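Local coordinates for DUF3829 family protein (Bacteroides vulgatus, PDB 4YJW), which is of unknown function but is probably made as a lipoprotein precursor and folds as an elongated all-alpha protein, at residues G43-Q47 and Y103-R107. Numbering follows the deposited sequence.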
loop_
_atom_site.group_PDB
_atom_site.type_symbol
_atom_site.label_atom_id
_atom_site.label_comp_id
_atom_site.label_asym_id
_atom_site.label_seq_id
_atom_site.Cartn_x
_atom_site.Cartn_y
_atom_site.Cartn_z
ATOM N N GLY A 43 -13.276 10.315 4.518
ATOM C CA GLY A 43 -14.546 11.034 4.634
ATOM C C GLY A 43 -15.547 10.280 5.507
ATOM O O GLY A 43 -16.251 10.900 6.316
ATOM N N TYR A 44 -15.541 8.928 5.445
ATOM C CA TYR A 44 -16.445 8.091 6.242
ATOM C C TYR A 44 -16.079 8.147 7.728
ATOM O O TYR A 44 -16.920 7.838 8.564
ATOM C CB TYR A 44 -16.460 6.626 5.758
ATOM C CG TYR A 44 -16.931 6.458 4.332
ATOM C CD1 TYR A 44 -17.925 7.283 3.800
ATOM C CD2 TYR A 44 -16.427 5.444 3.528
ATOM C CE1 TYR A 44 -18.351 7.147 2.476
ATOM C CE2 TYR A 44 -16.856 5.288 2.203
ATOM C CZ TYR A 44 -17.822 6.139 1.686
ATOM O OH TYR A 44 -18.256 6.014 0.373
ATOM N N LEU A 45 -14.845 8.587 8.049
ATOM C CA LEU A 45 -14.395 8.725 9.440
ATOM C C LEU A 45 -14.801 10.081 10.043
ATOM O O LEU A 45 -14.601 10.312 11.255
ATOM C CB LEU A 45 -12.865 8.563 9.501
ATOM C CG LEU A 45 -12.308 7.199 9.135
ATOM C CD1 LEU A 45 -10.818 7.327 8.833
ATOM C CD2 LEU A 45 -12.481 6.199 10.278
ATOM N N ASP A 46 -15.389 10.978 9.218
ATOM C CA ASP A 46 -15.776 12.307 9.697
ATOM C C ASP A 46 -16.787 12.253 10.841
ATOM O O ASP A 46 -17.690 11.423 10.864
ATOM C CB ASP A 46 -16.349 13.171 8.562
ATOM C CG ASP A 46 -16.471 14.622 8.986
ATOM O OD1 ASP A 46 -15.425 15.274 9.162
ATOM O OD2 ASP A 46 -17.602 15.061 9.261
ATOM N N GLN A 47 -16.609 13.155 11.799
ATOM C CA GLN A 47 -17.421 13.279 13.008
ATOM C C GLN A 47 -18.913 13.516 12.704
ATOM O O GLN A 47 -19.758 13.162 13.518
ATOM C CB GLN A 47 -16.877 14.463 13.845
ATOM C CG GLN A 47 -15.457 14.227 14.421
ATOM C CD GLN A 47 -14.285 14.622 13.535
ATOM O OE1 GLN A 47 -14.371 14.684 12.297
ATOM N NE2 GLN A 47 -13.110 14.776 14.144
ATOM N N TYR A 103 -10.688 0.908 9.697
ATOM C CA TYR A 103 -12.007 1.411 9.267
ATOM C C TYR A 103 -13.098 0.375 9.601
ATOM O O TYR A 103 -14.171 0.743 10.073
ATOM C CB TYR A 103 -12.048 1.770 7.774
ATOM C CG TYR A 103 -13.436 2.207 7.348
ATOM C CD1 TYR A 103 -14.016 3.363 7.878
ATOM C CD2 TYR A 103 -14.248 1.363 6.592
ATOM C CE1 TYR A 103 -15.346 3.694 7.625
ATOM C CE2 TYR A 103 -15.575 1.705 6.297
ATOM C CZ TYR A 103 -16.119 2.869 6.821
ATOM O OH TYR A 103 -17.431 3.194 6.566
ATOM N N LYS A 104 -12.823 -0.911 9.379
ATOM C CA LYS A 104 -13.807 -1.960 9.748
ATOM C C LYS A 104 -14.120 -1.870 11.265
ATOM O O LYS A 104 -15.278 -1.809 11.650
ATOM C CB LYS A 104 -13.270 -3.351 9.362
ATOM C CG LYS A 104 -14.149 -4.490 9.899
ATOM C CD LYS A 104 -13.640 -5.867 9.417
ATOM C CE LYS A 104 -14.335 -6.970 10.175
ATOM N NZ LYS A 104 -13.893 -8.307 9.694
ATOM N N THR A 105 -13.085 -1.814 12.108
ATOM C CA THR A 105 -13.227 -1.677 13.569
ATOM C C THR A 105 -14.064 -0.453 13.899
ATOM O O THR A 105 -15.001 -0.543 14.691
ATOM C CB THR A 105 -11.849 -1.580 14.219
ATOM O OG1 THR A 105 -11.164 -2.779 13.917
ATOM C CG2 THR A 105 -11.920 -1.423 15.737
ATOM N N TYR A 106 -13.683 0.692 13.326
ATOM C CA TYR A 106 -14.365 1.966 13.527
ATOM C C TYR A 106 -15.850 1.833 13.207
ATOM O O TYR A 106 -16.669 2.229 14.019
ATOM C CB TYR A 106 -13.720 3.054 12.642
ATOM C CG TYR A 106 -14.422 4.394 12.734
ATOM C CD1 TYR A 106 -14.045 5.339 13.692
ATOM C CD2 TYR A 106 -15.419 4.746 11.825
ATOM C CE1 TYR A 106 -14.674 6.584 13.765
ATOM C CE2 TYR A 106 -16.066 5.983 11.900
ATOM C CZ TYR A 106 -15.679 6.900 12.864
ATOM O OH TYR A 106 -16.324 8.118 12.948
ATOM N N ARG A 107 -16.196 1.326 12.010
ATOM C CA ARG A 107 -17.611 1.211 11.613
ATOM C C ARG A 107 -18.430 0.349 12.605
ATOM O O ARG A 107 -19.518 0.768 13.015
ATOM C CB ARG A 107 -17.716 0.644 10.197
ATOM C CG ARG A 107 -19.170 0.376 9.759
ATOM C CD ARG A 107 -19.217 -0.109 8.315
ATOM N NE ARG A 107 -20.571 -0.544 7.959
ATOM C CZ ARG A 107 -21.055 -1.756 8.212
ATOM N NH1 ARG A 107 -20.303 -2.667 8.824
ATOM N NH2 ARG A 107 -22.294 -2.067 7.860
HETATM O O HOH W 1 -17.760 8.779 10.905
#
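Tyr106 and Tyr103, one helical turn apart on helix 79-111, meet Leu45 and Tyr44 near the C-terminal end of the short helix 35-44, within an elongated all-alpha bundle. The side chain of Tyr106 sets out toward the 43-47 segment with CG anti to the backbone N (chi1 177°). Its CB lies 4.1 Å from Leu45 CD2, and next along the chain CG and CD2 of Tyr106 each come within 3.6 Å of that same Leu45 CD2. The methyl lies over the ring centre, 3.6 Å from the centroid of the Tyr106 ring and only 14° off its normal, a CH-pi contact on one face. Farther out, CE2 of Tyr106 passes the carbonyl O of Tyr44 at 3.9 Å. At the tip, OH is hydrogen-bonded to NH2 of Arg127 on helix 121-159, whose NE in turn donates to Leu45 O. Ala123 and Ile126 of that helix touch Tyr106 as well, so the tyrosine ties three parts of the fold together. A phenylalanine in its place would probably leave the water at this tip and Arg127 NH2 without their hydroxyl partner.

The same Leu45 methyl reaches the edge of the Tyr103 ring, 4.0 Å from CD1, and is thus shared by both tyrosines. Tyr44 CB packs 3.7 Å from Tyr103 CE1, while the Tyr103 hydroxyl is hydrogen-bonded to Pro55 O, in the loop after helix 35-44. The water, in the plane of the Tyr106 ring, accepts from OH of Tyr106 at 2.6 Å and spends its own two protons on the carbonyl oxygens of Tyr44 and Asp46.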